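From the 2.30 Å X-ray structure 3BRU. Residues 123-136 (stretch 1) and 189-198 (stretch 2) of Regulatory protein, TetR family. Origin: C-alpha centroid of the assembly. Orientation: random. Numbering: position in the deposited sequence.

Stretch 1 (123-136) GFRRGCLVGNLGQE
Stretch 2 189-198: WEGAILRAKL

Where Gly-127 and Gly-131 meet the helix of residues 189-198, the absence of side chains is itself the packing element. An ideal CB on Gly-131 would lie 2.2 Å from Glu-190 OE1, and one on Gly-127 would lie 2.4 Å from Lys-197 CE; both are clashes. The general principle is that glycine lets the side chains of a partner helix reach the backbone directly. Here Gly-131 CA rests 3.3 Å from Glu-190 OE1, while Gly-127 CA sits 3.8 Å from Ile-193 CG2 and Gly-127 N lies 3.5 Å from Lys-197 CD.

The first stretch enters as an irregular segment. Gly-123 (phi/psi 53/29) and Phe-124 (63/21) both take positive phi, Arg-125 returns to -84/-14, Arg-126 and Cys-128 are extended at -119/127 and -87/130, and Gly-127 between them lies at -109/-152. A short helix then spans 129-135. Stretch 2 is helical throughout, part of a helix that extends beyond it in both directions. The two helices cross at right angles (signed angle -90°), with their axes 10.0 Å apart at closest approach. Across loop and helix start alike, the register runs in opposed directions: CA-CA distances are 5.2 Å for Phe-124 and Lys-197, 6.2 Å for Gly-127 and Ile-193, and 6.1 Å for Gly-131 and Glu-190. As stretch 1 advances, stretch 2 is met progressively earlier, and together they bury 469 Å².

At the loop end, Phe-124 O approaches Lys-197 CA at 3.2 Å in a CA-H...O contact, with an angle of 156° at the hydrogen. The Phe-124 side chain (chi1 m, chi2 -87°) leaves sideways, placing CD1 4.3 Å from Ala-196 CB in an oblique apolar contact. Lys-197, with chi angles t, t, p, p, has the largest covered area of any residue in the contact. Its aliphatic portion follows the loop, with CD 3.4 Å from Arg-125 O, and the chain then delivers NZ to Asn-132 OD1 at 3.4 Å, a weak hydrogen bond. Asn-132 (chi1 m, chi2 4°) starts sideways, but its amide end comes nearer to the partner; the ammonium group also has a hydrogen-bonding partner elsewhere in the structure.

Cys-128 joins the helix start to the interface. Its CA-CB bond points toward stretch 2, and the t rotamer sets SG beside the first turn, where it caps the helix by accepting a weak hydrogen bond from Gly-131 N at 3.7 Å, while Cys-128 O receives Asn-132 N at 2.9 Å to open the regular helical pattern. The same SG lies 3.1 Å from Glu-190 OE2, a close polar approach whose bonding remains open. Glu-190, whose CA-CB bond points toward stretch 1, folds through chi1 m, chi2 m and chi3 -22°, which sets its carboxylate against this turn. Beside it, Ile-193 (m, t) brings CG2 to 4.5 Å from Cys-128 CB, adding apolar packing. Farther along the short helix, Gln-135 (t, p, chi3 -62°) points toward stretch 2, and its NE2 stands 3.8 Å from CD1 of Leu-194 (t, t), a van der Waals contact.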

# COMPACT_ATOMS: atom_id res chain seq x y z
N GLY A 123 13.23 -3.91 13.11
CA GLY A 123 12.67 -5.19 12.67
C GLY A 123 11.60 -5.18 11.58
O GLY A 123 10.76 -6.07 11.56
N PHE A 124 11.61 -4.19 10.67
CA PHE A 124 10.55 -4.03 9.64
C PHE A 124 9.16 -3.76 10.18
O PHE A 124 8.18 -3.97 9.49
CB PHE A 124 10.54 -5.20 8.63
CG PHE A 124 11.85 -5.35 7.92
CD1 PHE A 124 12.10 -4.63 6.75
CD2 PHE A 124 12.86 -6.13 8.45
CE1 PHE A 124 13.34 -4.70 6.13
CE2 PHE A 124 14.10 -6.21 7.83
CZ PHE A 124 14.33 -5.48 6.66
N ARG A 125 9.07 -3.26 11.41
CA ARG A 125 7.80 -2.91 12.05
C ARG A 125 7.33 -1.49 11.65
O ARG A 125 6.18 -1.14 11.86
CB ARG A 125 7.94 -3.01 13.57
CG ARG A 125 8.02 -4.45 14.08
CD ARG A 125 8.12 -4.51 15.62
NE ARG A 125 9.30 -3.76 16.09
CZ ARG A 125 10.50 -4.28 16.43
NH1 ARG A 125 10.74 -5.60 16.39
NH2 ARG A 125 11.46 -3.45 16.81
N ARG A 126 8.23 -0.70 11.07
CA ARG A 126 7.91 0.67 10.71
C ARG A 126 8.04 0.90 9.22
O ARG A 126 9.09 0.62 8.59
CB ARG A 126 8.82 1.65 11.44
CG ARG A 126 8.59 1.71 12.95
CD ARG A 126 9.48 2.80 13.57
NE ARG A 126 9.47 2.64 15.01
CZ ARG A 126 10.38 3.17 15.82
NH1 ARG A 126 11.36 3.91 15.32
NH2 ARG A 126 10.31 2.95 17.13
N GLY A 127 6.97 1.44 8.65
CA GLY A 127 6.92 1.66 7.22
C GLY A 127 6.98 3.12 6.86
O GLY A 127 7.56 3.95 7.58
N CYS A 128 6.37 3.42 5.72
CA CYS A 128 6.31 4.77 5.23
C CYS A 128 5.08 5.45 5.86
O CYS A 128 3.98 4.91 5.82
CB CYS A 128 6.23 4.77 3.71
SG CYS A 128 6.25 6.44 3.07
N LEU A 129 5.28 6.63 6.43
CA LEU A 129 4.17 7.42 6.96
C LEU A 129 3.13 7.75 5.88
O LEU A 129 1.93 7.69 6.11
CB LEU A 129 4.68 8.72 7.60
CG LEU A 129 3.54 9.61 8.07
CD1 LEU A 129 2.96 9.03 9.32
CD2 LEU A 129 3.97 11.03 8.31
N VAL A 130 3.63 8.13 4.71
CA VAL A 130 2.80 8.54 3.60
C VAL A 130 1.98 7.39 3.03
O VAL A 130 0.82 7.55 2.61
CB VAL A 130 3.66 9.27 2.54
CG1 VAL A 130 2.89 9.46 1.22
CG2 VAL A 130 4.14 10.60 3.12
N GLY A 131 2.59 6.21 3.01
CA GLY A 131 1.88 5.01 2.57
C GLY A 131 0.86 4.60 3.60
O GLY A 131 -0.28 4.27 3.23
N ASN A 132 1.25 4.59 4.88
CA ASN A 132 0.28 4.26 5.95
C ASN A 132 -0.94 5.16 5.90
O ASN A 132 -2.06 4.67 5.97
CB ASN A 132 0.86 4.35 7.36
CG ASN A 132 1.91 3.28 7.66
OD1 ASN A 132 2.31 2.47 6.79
ND2 ASN A 132 2.37 3.28 8.90
N LEU A 133 -0.74 6.47 5.82
CA LEU A 133 -1.88 7.38 5.86
C LEU A 133 -2.66 7.32 4.55
O LEU A 133 -3.91 7.41 4.56
CB LEU A 133 -1.44 8.81 6.15
CG LEU A 133 -0.75 9.16 7.47
CD1 LEU A 133 -0.53 10.67 7.54
CD2 LEU A 133 -1.51 8.71 8.68
N GLY A 134 -1.94 7.19 3.43
CA GLY A 134 -2.56 7.08 2.11
C GLY A 134 -3.57 5.95 2.00
O GLY A 134 -4.69 6.14 1.50
N GLN A 135 -3.18 4.78 2.46
CA GLN A 135 -4.07 3.64 2.57
C GLN A 135 -5.31 3.87 3.45
O GLN A 135 -6.37 3.33 3.14
CB GLN A 135 -3.31 2.40 3.05
CG GLN A 135 -4.06 1.11 2.82
CD GLN A 135 -4.13 0.68 1.34
OE1 GLN A 135 -4.69 1.40 0.51
NE2 GLN A 135 -3.61 -0.52 1.04
N GLU A 136 -5.20 4.63 4.54
CA GLU A 136 -6.40 4.87 5.36
C GLU A 136 -7.16 6.17 5.05
O GLU A 136 -7.95 6.64 5.87
CB GLU A 136 -6.09 4.75 6.86
CG GLU A 136 -5.13 5.78 7.39
CD GLU A 136 -4.49 5.34 8.73
OE1 GLU A 136 -3.23 5.53 8.84
OE2 GLU A 136 -5.23 4.81 9.63
N TRP A 189 7.09 0.68 -5.03
CA TRP A 189 7.89 0.78 -3.79
C TRP A 189 7.07 0.92 -2.51
O TRP A 189 7.39 0.36 -1.50
CB TRP A 189 8.88 1.92 -3.92
CG TRP A 189 9.77 2.12 -2.77
CD1 TRP A 189 9.77 3.18 -1.93
CD2 TRP A 189 10.79 1.24 -2.32
NE1 TRP A 189 10.75 3.03 -0.98
CE2 TRP A 189 11.39 1.84 -1.19
CE3 TRP A 189 11.25 -0.02 -2.74
CZ2 TRP A 189 12.45 1.23 -0.48
CZ3 TRP A 189 12.31 -0.63 -2.04
CH2 TRP A 189 12.89 0.01 -0.92
N GLU A 190 6.00 1.69 -2.56
CA GLU A 190 5.07 1.76 -1.42
C GLU A 190 4.38 0.41 -1.13
O GLU A 190 4.09 0.10 0.04
CB GLU A 190 4.03 2.88 -1.64
CG GLU A 190 4.55 4.30 -1.48
CD GLU A 190 5.00 4.65 -0.04
OE1 GLU A 190 4.56 4.00 0.95
OE2 GLU A 190 5.82 5.59 0.10
N GLY A 191 4.12 -0.37 -2.19
CA GLY A 191 3.49 -1.68 -2.04
C GLY A 191 4.47 -2.71 -1.54
O GLY A 191 4.08 -3.65 -0.83
N ALA A 192 5.74 -2.57 -1.93
CA ALA A 192 6.84 -3.39 -1.39
C ALA A 192 7.05 -3.13 0.12
O ALA A 192 7.19 -4.06 0.91
CB ALA A 192 8.13 -3.17 -2.18
N ILE A 193 7.03 -1.86 0.52
CA ILE A 193 7.09 -1.50 1.94
C ILE A 193 5.91 -2.05 2.73
O ILE A 193 6.10 -2.62 3.81
CB ILE A 193 7.24 -0.00 2.16
CG1 ILE A 193 8.67 0.42 1.84
CG2 ILE A 193 6.96 0.37 3.64
CD1 ILE A 193 8.72 1.86 1.41
N LEU A 194 4.69 -1.91 2.20
CA LEU A 194 3.53 -2.52 2.79
C LEU A 194 3.80 -3.98 3.13
O LEU A 194 3.55 -4.41 4.28
CB LEU A 194 2.34 -2.40 1.83
CG LEU A 194 0.96 -2.86 2.29
CD1 LEU A 194 -0.19 -2.14 1.44
CD2 LEU A 194 0.76 -4.41 2.35
N ARG A 195 4.31 -4.71 2.13
CA ARG A 195 4.56 -6.15 2.20
C ARG A 195 5.72 -6.54 3.10
O ARG A 195 5.66 -7.59 3.76
CB ARG A 195 4.74 -6.72 0.79
CG ARG A 195 3.42 -6.89 -0.01
CD ARG A 195 2.52 -8.01 0.52
NE ARG A 195 3.11 -9.33 0.29
CZ ARG A 195 3.00 -10.02 -0.84
NH1 ARG A 195 2.30 -9.54 -1.87
NH2 ARG A 195 3.61 -11.21 -0.92
N ALA A 196 6.76 -5.71 3.14
CA ALA A 196 7.89 -5.90 4.07
C ALA A 196 7.45 -5.73 5.53
O ALA A 196 7.86 -6.49 6.38
CB ALA A 196 9.08 -4.98 3.73
N LYS A 197 6.62 -4.75 5.80
CA LYS A 197 6.04 -4.56 7.15
C LYS A 197 5.01 -5.65 7.60
O LYS A 197 5.01 -6.06 8.75
CB LYS A 197 5.45 -3.14 7.23
CG LYS A 197 4.86 -2.81 8.56
CD LYS A 197 4.84 -1.31 8.78
CE LYS A 197 4.14 -0.53 7.62
NZ LYS A 197 2.72 -0.88 7.46
N LEU A 198 4.17 -6.11 6.68
CA LEU A 198 3.36 -7.30 6.87
C LEU A 198 4.17 -8.61 7.11
O LEU A 198 3.85 -9.38 8.01
CB LEU A 198 2.40 -7.48 5.68
CG LEU A 198 1.59 -8.77 5.68
CD1 LEU A 198 0.64 -8.80 6.85
CD2 LEU A 198 0.81 -8.94 4.42